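Local coordinates for protein hydratase ChsH2 (Mycobacterium tuberculosis KZN 4207, PDB 4WNB) that hydrates the double bond of 3-oxo-4,17-pregnadiene-20-carboxyl-CoA, a steroid CoA thioester, during breakdown of the cholesterol side chain, at residues E9-I14 / G88-L93; P19-L24 / P82-L87; G61-P66 / H112-P117; I144-V149 / M160-L165. All blocks are in the same frame, centred on the assembly; numbering follows the deposited sequence.

Interaction 1: E9-I14 / G88-L93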
loop_
_atom_site.group_PDB
_atom_site.type_symbol
_atom_site.label_atom_id
_atom_site.label_comp_id
_atom_site.label_asym_id
_atom_site.label_seq_id
_atom_site.Cartn_x
_atom_site.Cartn_y
_atom_site.Cartn_z
ATOM N N GLU A 9 -38.485 -3.503 -15.670
ATOM C CA GLU A 9 -38.602 -4.960 -15.741
ATOM C C GLU A 9 -37.261 -5.670 -15.581
ATOM O O GLU A 9 -37.169 -6.723 -14.934
ATOM C CB GLU A 9 -39.263 -5.371 -17.066
ATOM C CG GLU A 9 -40.786 -5.386 -16.975
ATOM C CD GLU A 9 -41.504 -5.244 -18.316
ATOM O OE1 GLU A 9 -40.960 -5.665 -19.358
ATOM O OE2 GLU A 9 -42.630 -4.707 -18.306
ATOM N N ALA A 10 -36.216 -5.079 -16.151
ATOM C CA ALA A 10 -34.874 -5.645 -16.080
ATOM C C ALA A 10 -34.323 -5.540 -14.663
ATOM O O ALA A 10 -33.694 -6.481 -14.152
ATOM C CB ALA A 10 -33.945 -4.941 -17.072
ATOM N N VAL A 11 -34.566 -4.396 -14.028
ATOM C CA VAL A 11 -34.189 -4.218 -12.626
ATOM C C VAL A 11 -34.863 -5.292 -11.773
ATOM O O VAL A 11 -34.222 -5.919 -10.942
ATOM C CB VAL A 11 -34.573 -2.818 -12.095
ATOM C CG1 VAL A 11 -34.432 -2.765 -10.580
ATOM C CG2 VAL A 11 -33.719 -1.747 -12.755
ATOM N N ALA A 12 -36.150 -5.521 -12.012
ATOM C CA ALA A 12 -36.898 -6.525 -11.263
ATOM C C ALA A 12 -36.319 -7.914 -11.505
ATOM O O ALA A 12 -36.249 -8.731 -10.587
ATOM C CB ALA A 12 -38.380 -6.488 -11.634
ATOM N N GLN A 13 -35.877 -8.167 -12.735
ATOM C CA GLN A 13 -35.277 -9.454 -13.087
ATOM C C GLN A 13 -33.962 -9.670 -12.324
ATOM O O GLN A 13 -33.721 -10.759 -11.790
ATOM C CB GLN A 13 -35.050 -9.547 -14.601
ATOM C CG GLN A 13 -34.960 -10.969 -15.139
ATOM N N ILE A 14 -33.128 -8.633 -12.252
ATOM C CA ILE A 14 -31.878 -8.709 -11.481
ATOM C C ILE A 14 -32.153 -8.968 -9.998
ATOM O O ILE A 14 -31.509 -9.812 -9.366
ATOM C CB ILE A 14 -31.037 -7.417 -11.638
ATOM C CG1 ILE A 14 -30.543 -7.288 -13.079
ATOM C CG2 ILE A 14 -29.849 -7.392 -10.655
ATOM C CD1 ILE A 14 -30.122 -5.890 -13.453
ATOM N N GLY A 88 -22.731 -5.541 -11.483
ATOM C CA GLY A 88 -22.386 -5.814 -12.868
ATOM C C GLY A 88 -23.547 -5.622 -13.837
ATOM O O GLY A 88 -23.484 -4.751 -14.708
ATOM N N PRO A 89 -24.609 -6.432 -13.693
ATOM C CA PRO A 89 -25.759 -6.349 -14.605
ATOM C C PRO A 89 -26.381 -4.963 -14.656
ATOM O O PRO A 89 -26.792 -4.514 -15.730
ATOM C CB PRO A 89 -26.748 -7.359 -14.013
ATOM C CG PRO A 89 -25.894 -8.339 -13.327
ATOM C CD PRO A 89 -24.723 -7.579 -12.780
ATOM N N ILE A 90 -26.426 -4.287 -13.511
ATOM C CA ILE A 90 -27.123 -3.013 -13.429
ATOM C C ILE A 90 -26.329 -1.915 -14.162
ATOM O O ILE A 90 -26.920 -1.066 -14.831
ATOM C CB ILE A 90 -27.413 -2.629 -11.944
ATOM C CG1 ILE A 90 -28.645 -1.737 -11.843
ATOM C CG2 ILE A 90 -26.223 -1.980 -11.271
ATOM C CD1 ILE A 90 -29.949 -2.461 -12.130
ATOM N N ILE A 91 -24.999 -1.944 -14.075
ATOM C CA ILE A 91 -24.189 -0.978 -14.813
ATOM C C ILE A 91 -24.328 -1.229 -16.312
ATOM O O ILE A 91 -24.523 -0.303 -17.098
ATOM C CB ILE A 91 -22.698 -1.053 -14.421
ATOM C CG1 ILE A 91 -22.497 -0.647 -12.957
ATOM C CG2 ILE A 91 -21.870 -0.165 -15.330
ATOM C CD1 ILE A 91 -22.819 0.806 -12.669
ATOM N N LYS A 92 -24.219 -2.500 -16.683
ATOM C CA LYS A 92 -24.346 -2.946 -18.064
ATOM C C LYS A 92 -25.690 -2.533 -18.650
ATOM O O LYS A 92 -25.764 -2.065 -19.783
ATOM C CB LYS A 92 -24.181 -4.468 -18.138
ATOM C CG LYS A 92 -24.441 -5.079 -19.514
ATOM C CD LYS A 92 -23.187 -5.074 -20.367
ATOM C CE LYS A 92 -23.351 -5.953 -21.597
ATOM N NZ LYS A 92 -24.526 -5.547 -22.414
ATOM N N LEU A 93 -26.750 -2.715 -17.870
ATOM C CA LEU A 93 -28.087 -2.311 -18.288
ATOM C C LEU A 93 -28.140 -0.827 -18.643
ATOM O O LEU A 93 -28.605 -0.444 -19.723
ATOM C CB LEU A 93 -29.099 -2.621 -17.184
ATOM C CG LEU A 93 -30.518 -2.098 -17.393
ATOM C CD1 LEU A 93 -31.179 -2.819 -18.551
ATOM C CD2 LEU A 93 -31.344 -2.237 -16.120
#
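I14 and I90 meet methyl to methyl: their CD1 atoms lie 3.7 Å apart, and the two side chains are turned at about a right angle to each other. The CG1 branch of I14 runs beside its own backbone N (chi1 -67°), which carries CD1 across to the far helix, where it also lies 3.7 Å from CB of P89, against the side of that ring. I90 starts off along the flank of its helix, but with CG1 anti to the backbone N (chi1 -153°) its CD1 swings inward and comes 3.9 Å from CG2 of V11. The two helical segments are antiparallel, 167° between their directions with axes 10.4 Å apart, and both helices lie against the sheet of the HotDog-type domain. V11, I14 and I90 all touch L127 of strand 121-136 there. At the other end of the contact L93 faces A10, whose small side chain sits against both leucine methyls, CB of A10 being 3.8 Å from CD1 of L93. The same leucine crosses V11 nearly perpendicularly, with CD2 of L93 4.1 Å from CG2 of V11.

Interaction 2: P19-L24 / P82-L87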
loop_
_atom_site.group_PDB
_atom_site.type_symbol
_atom_site.label_atom_id
_atom_site.label_comp_id
_atom_site.label_asym_id
_atom_site.label_seq_id
_atom_site.Cartn_x
_atom_site.Cartn_y
_atom_site.Cartn_z
ATOM N N PRO A 19 -29.505 -11.928 -3.580
ATOM C CA PRO A 19 -28.185 -11.397 -3.218
ATOM C C PRO A 19 -27.034 -12.285 -3.690
ATOM O O PRO A 19 -27.191 -13.501 -3.840
ATOM C CB PRO A 19 -28.235 -11.345 -1.689
ATOM C CG PRO A 19 -29.249 -12.376 -1.306
ATOM C CD PRO A 19 -30.278 -12.368 -2.404
ATOM N N SER A 20 -25.882 -11.670 -3.917
ATOM C CA SER A 20 -24.680 -12.411 -4.266
ATOM C C SER A 20 -24.352 -13.419 -3.156
ATOM O O SER A 20 -24.682 -13.199 -1.979
ATOM C CB SER A 20 -23.515 -11.448 -4.493
ATOM O OG SER A 20 -23.138 -10.847 -3.264
ATOM N N LYS A 21 -23.729 -14.538 -3.516
ATOM C CA LYS A 21 -23.365 -15.523 -2.494
ATOM C C LYS A 21 -22.174 -14.961 -1.738
ATOM O O LYS A 21 -21.332 -14.299 -2.346
ATOM C CB LYS A 21 -23.048 -16.888 -3.105
ATOM C CG LYS A 21 -21.791 -16.944 -3.953
ATOM C CD LYS A 21 -21.691 -18.263 -4.721
ATOM C CE LYS A 21 -22.855 -18.425 -5.706
ATOM N NZ LYS A 21 -22.736 -19.633 -6.584
ATOM N N PRO A 22 -22.131 -15.179 -0.413
ATOM C CA PRO A 22 -21.098 -14.564 0.434
ATOM C C PRO A 22 -19.707 -14.809 -0.107
ATOM O O PRO A 22 -19.363 -15.927 -0.480
ATOM C CB PRO A 22 -21.302 -15.243 1.786
ATOM C CG PRO A 22 -22.772 -15.552 1.801
ATOM C CD PRO A 22 -23.105 -15.944 0.380
ATOM N N ARG A 23 -18.927 -13.737 -0.182
ATOM C CA ARG A 23 -17.567 -13.822 -0.663
ATOM C C ARG A 23 -16.640 -13.515 0.508
ATOM O O ARG A 23 -16.787 -12.484 1.157
ATOM C CB ARG A 23 -17.362 -12.849 -1.824
ATOM C CG ARG A 23 -15.922 -12.694 -2.259
ATOM C CD ARG A 23 -15.830 -11.878 -3.534
ATOM N NE ARG A 23 -16.370 -10.521 -3.422
ATOM C CZ ARG A 23 -15.703 -9.492 -2.897
ATOM N NH1 ARG A 23 -14.491 -9.671 -2.398
ATOM N NH2 ARG A 23 -16.255 -8.287 -2.849
ATOM N N LEU A 24 -15.705 -14.421 0.788
ATOM C CA LEU A 24 -14.774 -14.256 1.903
ATOM C C LEU A 24 -13.681 -13.224 1.632
ATOM O O LEU A 24 -13.123 -13.168 0.537
ATOM C CB LEU A 24 -14.123 -15.597 2.252
ATOM C CG LEU A 24 -14.917 -16.576 3.122
ATOM C CD1 LEU A 24 -16.017 -17.288 2.339
ATOM C CD2 LEU A 24 -13.974 -17.579 3.778
ATOM N N PRO A 82 -17.593 -11.220 -8.852
ATOM C CA PRO A 82 -18.273 -12.462 -9.226
ATOM C C PRO A 82 -19.518 -12.162 -10.060
ATOM O O PRO A 82 -20.003 -11.024 -10.056
ATOM C CB PRO A 82 -18.635 -13.101 -7.877
ATOM C CG PRO A 82 -18.564 -11.985 -6.882
ATOM C CD PRO A 82 -17.531 -11.028 -7.391
ATOM N N LYS A 83 -20.011 -13.164 -10.776
ATOM C CA LYS A 83 -21.079 -12.954 -11.742
ATOM C C LYS A 83 -22.396 -12.612 -11.044
ATOM O O LYS A 83 -23.252 -11.926 -11.608
ATOM C CB LYS A 83 -21.244 -14.197 -12.620
ATOM C CG LYS A 83 -22.189 -14.019 -13.803
ATOM C CD LYS A 83 -22.242 -15.272 -14.675
ATOM C CE LYS A 83 -22.942 -14.999 -15.996
ATOM N NZ LYS A 83 -22.792 -16.128 -16.952
ATOM N N ASP A 84 -22.548 -13.080 -9.809
ATOM C CA ASP A 84 -23.802 -12.892 -9.097
ATOM C C ASP A 84 -23.868 -11.576 -8.301
ATOM O O ASP A 84 -24.854 -11.324 -7.609
ATOM C CB ASP A 84 -24.070 -14.096 -8.185
ATOM C CG ASP A 84 -23.070 -14.219 -7.048
ATOM O OD1 ASP A 84 -22.036 -13.521 -7.070
ATOM O OD2 ASP A 84 -23.334 -15.030 -6.128
ATOM N N ASP A 85 -22.833 -10.743 -8.403
ATOM C CA ASP A 85 -22.905 -9.361 -7.905
ATOM C C ASP A 85 -23.829 -8.535 -8.800
ATOM O O ASP A 85 -23.534 -8.338 -9.975
ATOM C CB ASP A 85 -21.513 -8.715 -7.858
ATOM C CG ASP A 85 -21.511 -7.351 -7.153
ATOM O OD1 ASP A 85 -22.554 -6.668 -7.104
ATOM O OD2 ASP A 85 -20.447 -6.958 -6.644
ATOM N N PRO A 86 -24.943 -8.027 -8.243
ATOM C CA PRO A 86 -25.916 -7.304 -9.076
ATOM C C PRO A 86 -25.362 -6.009 -9.696
ATOM O O PRO A 86 -25.932 -5.526 -10.681
ATOM C CB PRO A 86 -27.056 -7.000 -8.097
ATOM C CG PRO A 86 -26.412 -7.012 -6.756
ATOM C CD PRO A 86 -25.345 -8.062 -6.824
ATOM N N LEU A 87 -24.285 -5.468 -9.134
ATOM C CA LEU A 87 -23.654 -4.257 -9.656
ATOM C C LEU A 87 -23.320 -4.405 -11.125
ATOM O O LEU A 87 -23.569 -3.503 -11.906
ATOM C CB LEU A 87 -22.374 -3.914 -8.892
ATOM C CG LEU A 87 -21.563 -2.719 -9.426
ATOM C CD1 LEU A 87 -22.234 -1.395 -9.049
ATOM C CD2 LEU A 87 -20.096 -2.748 -8.956
HETATM O O HOH W 1 -20.484 -13.838 -4.688
HETATM O O HOH W 2 -19.551 -7.963 -3.777
#
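S20 and D84 bring their CA atoms to 4.9 Å where the extended chain of 19-24 passes a type I turn formed by P82 to D85. The carboxylate of D84 reaches over to the passing backbone: N of K21 donates to OD2 of D84 at 2.7 Å, nearly straight at 173°, though it approaches from above the carboxylate plane, 44° out of it. The methylenes of K21 lie against the same oxygen, CG of K21 being 3.3 Å from OD2 of D84. A bend at chi3 (63°) turns the chain end back, yet NZ of K21 remains 4.7 Å from OD2 of D84, so the opposite charges are near without pairing. The other oxygen, OD1 of D84, lies 2.9 Å from a water that also approaches O of K21. CB of S20 sits 3.4 Å from O of D84, while OG of S20 turns to the backbone N of A125. R23 crosses the P82 ring at about a right angle, and its NH1 is taken by the carbonyl of T73. D85 looks away from 19-24: OD1 of D85 accepts from L87 N at 2.9 Å, and OD2 is paired with R81. Backbone bonds of S20 to A125 and of R23 to I123 lay the 19-24 segment beside strand 121-136, outermost in this chain's sheet. The arrangement thus combines a short outer strand of this chain's HotDog-type sheet with a beta turn leading into the side-chain cap of helix 87-96.

Interaction 3: G61-P66 / H112-P117. With CA (calcium ion), chain D.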
loop_
_atom_site.group_PDB
_atom_site.type_symbol
_atom_site.label_atom_id
_atom_site.label_comp_id
_atom_site.label_asym_id
_atom_site.label_seq_id
_atom_site.Cartn_x
_atom_site.Cartn_y
_atom_site.Cartn_z
ATOM N N GLY A 61 -9.760 -6.687 23.519
ATOM C CA GLY A 61 -8.389 -6.283 23.256
ATOM C C GLY A 61 -8.478 -5.391 22.030
ATOM O O GLY A 61 -9.545 -4.840 21.772
ATOM N N ILE A 62 -7.377 -5.226 21.293
ATOM C CA ILE A 62 -7.384 -4.429 20.061
ATOM C C ILE A 62 -8.595 -4.730 19.181
ATOM O O ILE A 62 -8.892 -5.896 18.903
ATOM C CB ILE A 62 -6.106 -4.671 19.222
ATOM C CG1 ILE A 62 -4.889 -4.076 19.931
ATOM C CG2 ILE A 62 -6.259 -4.109 17.788
ATOM C CD1 ILE A 62 -3.549 -4.568 19.382
ATOM N N VAL A 63 -9.281 -3.671 18.758
ATOM C CA VAL A 63 -10.373 -3.784 17.806
ATOM C C VAL A 63 -9.983 -3.079 16.487
ATOM O O VAL A 63 -9.166 -2.148 16.489
ATOM C CB VAL A 63 -11.680 -3.177 18.359
ATOM C CG1 VAL A 63 -12.282 -4.064 19.442
ATOM C CG2 VAL A 63 -11.450 -1.785 18.910
ATOM N N ALA A 64 -10.543 -3.544 15.369
ATOM C CA ALA A 64 -10.329 -2.875 14.073
ATOM C C ALA A 64 -11.173 -1.620 14.000
ATOM O O ALA A 64 -12.285 -1.594 14.556
ATOM C CB ALA A 64 -10.666 -3.802 12.908
ATOM N N PRO A 65 -10.666 -0.575 13.321
ATOM C CA PRO A 65 -11.477 0.607 13.023
ATOM C C PRO A 65 -12.753 0.194 12.299
ATOM O O PRO A 65 -12.688 -0.551 11.324
ATOM C CB PRO A 65 -10.570 1.448 12.113
ATOM C CG PRO A 65 -9.178 1.017 12.475
ATOM C CD PRO A 65 -9.301 -0.458 12.765
ATOM N N PRO A 66 -13.905 0.628 12.807
ATOM C CA PRO A 66 -15.165 0.296 12.136
ATOM C C PRO A 66 -15.128 0.649 10.647
ATOM O O PRO A 66 -15.595 -0.141 9.829
ATOM C CB PRO A 66 -16.185 1.147 12.880
ATOM C CG PRO A 66 -15.622 1.234 14.278
ATOM C CD PRO A 66 -14.112 1.253 14.128
ATOM N N HIS A 112 -22.584 -2.928 13.595
ATOM C CA HIS A 112 -23.323 -3.570 14.672
ATOM C C HIS A 112 -22.413 -3.805 15.878
ATOM O O HIS A 112 -22.841 -3.664 17.020
ATOM C CB HIS A 112 -23.924 -4.879 14.188
ATOM C CG HIS A 112 -25.068 -4.699 13.233
ATOM N ND1 HIS A 112 -26.128 -3.854 13.493
ATOM C CD2 HIS A 112 -25.327 -5.261 12.028
ATOM C CE1 HIS A 112 -26.988 -3.904 12.491
ATOM N NE2 HIS A 112 -26.521 -4.746 11.586
ATOM N N ARG A 113 -21.160 -4.156 15.608
ATOM C CA ARG A 113 -20.148 -4.278 16.657
ATOM C C ARG A 113 -18.757 -4.079 16.072
ATOM O O ARG A 113 -18.584 -4.105 14.849
ATOM C CB ARG A 113 -20.206 -5.644 17.332
ATOM C CG ARG A 113 -19.823 -6.819 16.428
ATOM C CD ARG A 113 -19.537 -8.064 17.272
ATOM N NE ARG A 113 -19.326 -9.295 16.503
ATOM C CZ ARG A 113 -18.131 -9.767 16.163
ATOM N NH1 ARG A 113 -17.036 -9.091 16.486
ATOM N NH2 ARG A 113 -18.028 -10.899 15.475
ATOM N N TYR A 114 -17.771 -3.907 16.954
ATOM C CA TYR A 114 -16.370 -3.894 16.537
ATOM C C TYR A 114 -15.851 -5.306 16.273
ATOM O O TYR A 114 -16.277 -6.276 16.911
ATOM C CB TYR A 114 -15.495 -3.218 17.595
ATOM C CG TYR A 114 -15.615 -1.714 17.642
ATOM C CD1 TYR A 114 -16.845 -1.102 17.859
ATOM C CD2 TYR A 114 -14.498 -0.906 17.494
ATOM C CE1 TYR A 114 -16.960 0.274 17.901
ATOM C CE2 TYR A 114 -14.595 0.466 17.551
ATOM C CZ TYR A 114 -15.829 1.054 17.758
ATOM O OH TYR A 114 -15.954 2.422 17.802
ATOM N N LEU A 115 -14.903 -5.404 15.348
ATOM C CA LEU A 115 -14.286 -6.671 14.970
ATOM C C LEU A 115 -12.926 -6.848 15.627
ATOM O O LEU A 115 -12.245 -5.872 15.976
ATOM C CB LEU A 115 -14.115 -6.768 13.450
ATOM C CG LEU A 115 -15.375 -6.577 12.621
ATOM C CD1 LEU A 115 -15.066 -6.877 11.176
ATOM C CD2 LEU A 115 -16.491 -7.486 13.173
ATOM N N LEU A 116 -12.512 -8.100 15.761
ATOM C CA LEU A 116 -11.241 -8.396 16.409
ATOM C C LEU A 116 -10.297 -9.026 15.407
ATOM O O LEU A 116 -10.731 -9.768 14.544
ATOM C CB LEU A 116 -11.450 -9.335 17.610
ATOM C CG LEU A 116 -12.456 -8.900 18.675
ATOM C CD1 LEU A 116 -12.853 -10.083 19.554
ATOM C CD2 LEU A 116 -11.894 -7.782 19.531
ATOM N N PRO A 117 -8.993 -8.718 15.513
ATOM C CA PRO A 117 -7.987 -9.459 14.748
ATOM C C PRO A 117 -8.236 -10.967 14.790
ATOM O O PRO A 117 -8.521 -11.518 15.852
ATOM C CB PRO A 117 -6.681 -9.083 15.447
ATOM C CG PRO A 117 -6.934 -7.662 15.901
ATOM C CD PRO A 117 -8.407 -7.623 16.299
HETATM CA CA CA D . -27.827 -5.423 9.963
HETATM O O HOH W 3 -14.486 -3.168 13.731
#
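The carbonyl oxygen of L115 is met twice from the 61-66 segment. N of A64 donates to O of L115 at 2.9 Å, nearly straight at 166°, and CA of V63 adds a C-H contact to that oxygen at 3.3 Å. The complementary half of the A64-L115 pairing goes through a water, which donates to O of A64 and accepts from N of L115, each at 2.8 Å. Beside this backbone core the ring of Y114 lies on P66: CG of P66 sits over one ring face, 3.8 Å from the centroid and 25° off the normal, displaced toward the rim, a CH-pi contact. V63 comes in obliquely to the same ring, its CG2 3.5 Å from CD2 of Y114. The torsion of V63 (chi1 -73°) sends its two methyls separate ways, CG2 to the tyrosine and CG1 to L116, whose CD2 lies 3.7 Å off. R113 folds its guanidinium back so that NH1 donates to O of Y114, with salt bridges to E119 and E155 holding its other nitrogens. At the start of 112-117, NE2 of H112 binds the calcium ion at 2.2 Å, together with D156. The hydroxyl of Y114 is hydrogen-bonded to the backbone of a neighbouring subunit, a different protein, so the loop pair also reaches the subunit interface. Within the chain, A64 packs on I34 of helix 31-41 and W72 of helix 69-72, and L115 touches both I69 of helix 69-72 and V157 of strand 155-167.

Interaction 4: I144-V149 / M160-L165. With CD (cadmium ion), chain C.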
loop_
_atom_site.group_PDB
_atom_site.type_symbol
_atom_site.label_atom_id
_atom_site.label_comp_id
_atom_site.label_asym_id
_atom_site.label_seq_id
_atom_site.Cartn_x
_atom_site.Cartn_y
_atom_site.Cartn_z
ATOM N N ILE A 144 -29.329 4.565 -8.254
ATOM C CA ILE A 144 -29.291 3.149 -7.945
ATOM C C ILE A 144 -28.718 2.898 -6.565
ATOM O O ILE A 144 -27.588 3.301 -6.282
ATOM C CB ILE A 144 -28.438 2.394 -8.967
ATOM C CG1 ILE A 144 -29.057 2.529 -10.366
ATOM C CG2 ILE A 144 -28.260 0.946 -8.543
ATOM C CD1 ILE A 144 -28.030 2.354 -11.468
ATOM N N ASN A 145 -29.492 2.226 -5.722
ATOM C CA ASN A 145 -29.026 1.856 -4.392
ATOM C C ASN A 145 -28.583 0.409 -4.330
ATOM O O ASN A 145 -29.231 -0.478 -4.878
ATOM C CB ASN A 145 -30.122 2.083 -3.341
ATOM C CG ASN A 145 -30.607 3.517 -3.312
ATOM O OD1 ASN A 145 -29.955 4.392 -2.747
ATOM N ND2 ASN A 145 -31.756 3.764 -3.920
ATOM N N GLN A 146 -27.478 0.180 -3.640
ATOM C CA GLN A 146 -27.007 -1.173 -3.408
ATOM C C GLN A 146 -26.862 -1.392 -1.920
ATOM O O GLN A 146 -26.433 -0.510 -1.180
ATOM C CB GLN A 146 -25.684 -1.422 -4.129
ATOM C CG GLN A 146 -25.182 -2.849 -4.024
ATOM C CD GLN A 146 -24.085 -3.142 -5.020
ATOM O OE1 GLN A 146 -22.902 -3.149 -4.673
ATOM N NE2 GLN A 146 -24.468 -3.373 -6.277
ATOM N N HIS A 147 -27.221 -2.582 -1.485
ATOM C CA HIS A 147 -27.206 -2.876 -0.080
ATOM C C HIS A 147 -26.225 -4.006 0.198
ATOM O O HIS A 147 -26.374 -5.117 -0.326
ATOM C CB HIS A 147 -28.621 -3.225 0.364
ATOM C CG HIS A 147 -28.711 -3.695 1.770
ATOM N ND1 HIS A 147 -28.771 -5.032 2.094
ATOM C CD2 HIS A 147 -28.762 -3.017 2.938
ATOM C CE1 HIS A 147 -28.851 -5.158 3.405
ATOM N NE2 HIS A 147 -28.839 -3.952 3.937
ATOM N N ILE A 148 -25.231 -3.711 1.033
ATOM C CA ILE A 148 -24.139 -4.634 1.329
ATOM C C ILE A 148 -24.222 -5.122 2.770
ATOM O O ILE A 148 -24.443 -4.331 3.674
ATOM C CB ILE A 148 -22.743 -3.967 1.154
ATOM C CG1 ILE A 148 -22.553 -3.362 -0.236
ATOM C CG2 ILE A 148 -21.630 -4.932 1.564
ATOM C CD1 ILE A 148 -23.119 -4.132 -1.351
ATOM N N VAL A 149 -24.048 -6.417 2.987
ATOM C CA VAL A 149 -24.001 -6.938 4.347
ATOM C C VAL A 149 -22.696 -7.688 4.572
ATOM O O VAL A 149 -22.270 -8.478 3.724
ATOM C CB VAL A 149 -25.202 -7.872 4.654
ATOM C CG1 VAL A 149 -25.029 -8.551 6.016
ATOM C CG2 VAL A 149 -26.477 -7.078 4.627
ATOM N N MET A 160 -23.766 -1.613 4.504
ATOM C CA MET A 160 -23.547 -0.385 3.779
ATOM C C MET A 160 -24.679 -0.237 2.799
ATOM O O MET A 160 -25.044 -1.188 2.105
ATOM C CB MET A 160 -22.210 -0.387 3.060
ATOM C CG MET A 160 -22.057 0.758 2.070
ATOM S SD MET A 160 -20.374 0.936 1.471
ATOM C CE MET A 160 -20.143 -0.630 0.628
ATOM N N ASN A 161 -25.294 0.929 2.798
ATOM C CA ASN A 161 -26.210 1.239 1.727
ATOM C C ASN A 161 -25.569 2.329 0.925
ATOM O O ASN A 161 -25.268 3.407 1.444
ATOM C CB ASN A 161 -27.582 1.658 2.242
ATOM C CG ASN A 161 -28.645 1.489 1.189
ATOM O OD1 ASN A 161 -28.697 2.238 0.207
ATOM N ND2 ASN A 161 -29.485 0.480 1.365
ATOM N N TRP A 162 -25.280 2.052 -0.334
ATOM C CA TRP A 162 -24.701 3.118 -1.103
ATOM C C TRP A 162 -25.435 3.331 -2.414
ATOM O O TRP A 162 -26.216 2.493 -2.891
ATOM C CB TRP A 162 -23.212 2.885 -1.318
ATOM C CG TRP A 162 -22.855 1.820 -2.264
ATOM C CD1 TRP A 162 -23.173 0.499 -2.181
ATOM C CD2 TRP A 162 -22.063 1.976 -3.440
ATOM N NE1 TRP A 162 -22.633 -0.183 -3.253
ATOM C CE2 TRP A 162 -21.948 0.705 -4.040
ATOM C CE3 TRP A 162 -21.437 3.067 -4.045
ATOM C CZ2 TRP A 162 -21.236 0.501 -5.221
ATOM C CZ3 TRP A 162 -20.725 2.861 -5.208
ATOM C CH2 TRP A 162 -20.637 1.592 -5.789
ATOM N N ARG A 163 -25.237 4.518 -2.943
ATOM C CA ARG A 163 -26.066 4.984 -4.033
ATOM C C ARG A 163 -25.183 5.573 -5.114
ATOM O O ARG A 163 -24.219 6.291 -4.824
ATOM C CB ARG A 163 -27.076 6.013 -3.521
ATOM C CG ARG A 163 -28.084 6.494 -4.564
ATOM C CD ARG A 163 -29.094 7.454 -3.928
ATOM N NE ARG A 163 -29.763 6.856 -2.772
ATOM C CZ ARG A 163 -30.212 7.540 -1.722
ATOM N NH1 ARG A 163 -30.058 8.857 -1.666
ATOM N NH2 ARG A 163 -30.809 6.909 -0.724
ATOM N N ILE A 164 -25.484 5.236 -6.360
ATOM C CA ILE A 164 -24.808 5.862 -7.470
ATOM C C ILE A 164 -25.839 6.473 -8.389
ATOM O O ILE A 164 -27.003 6.069 -8.387
ATOM C CB ILE A 164 -23.956 4.880 -8.271
ATOM C CG1 ILE A 164 -24.827 3.760 -8.835
ATOM C CG2 ILE A 164 -22.847 4.297 -7.389
ATOM C CD1 ILE A 164 -24.104 2.859 -9.801
ATOM N N LEU A 165 -25.378 7.452 -9.154
ATOM C CA LEU A 165 -26.151 8.054 -10.227
ATOM C C LEU A 165 -25.553 7.613 -11.557
ATOM O O LEU A 165 -24.386 7.887 -11.835
ATOM C CB LEU A 165 -26.142 9.579 -10.101
ATOM C CG LEU A 165 -26.777 10.345 -11.272
ATOM C CD1 LEU A 165 -28.271 10.080 -11.328
ATOM C CD2 LEU A 165 -26.492 11.847 -11.179
HETATM CD CD CD C . -29.960 -2.500 5.748
HETATM O O HOH W 4 -30.765 -0.250 4.373
#
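I144 pairs with I164, Q146 with W162 and I148 with M160 as antiparallel hydrogen-bonded pairs, and these six backbone bonds join the two strands of a beta hairpin, 157° between their directions. Q146 and W162 run side by side: the extended Q146 brings its OE1 into the plane of the indole, 3.3 Å from NE1 of W162. That N-H reaches the amide oxygen from above the carbonyl plane, 52° out, and not on a lone pair. On the same face I148 CG1 lies 3.7 Å from CE of M160. On the other face lie N145, H147, N161 and R163. NE of R163 points straight at OD1 of N145, modelled at 2.5 Å, so short that the exact length is doubtful, with the amide and guanidinium planes almost perpendicular. H147 holds the cadmium ion at 2.6 Å through NE2, together with E159, and ND2 of N161 lies at the ring edge. ND2 of N145 gives its hydrogen bond to O of D129, which fixes the amide with OD1 turned to the arginine. N145 is therefore a second-shell residue that probably steadies R163, whose NH1 donates to the adenine nitrogen N1A of the bound steroid-CoA.

Interactions 1, 2 and 4 form one continuous body. Interaction 1 touches interaction 2 through CG2 of I14 and CB of P86, 3.8 Å apart, and rests on the hairpin of interaction 4 where CD1 of I91 meets CD1 of I164, also at 3.8 Å. Interaction 2 reaches the same hairpin at Q146, whose NE2 lies 3.4 Å from CB of L87. Interaction 3 stands apart, its centre about 35 Å from that of interaction 1 and its nearest atoms about 7 Å from interaction 4. The steroid-CoA is reached directly by interaction 4, whereas the side chains of I90 and D85 stay about 12 and 13 Å from it.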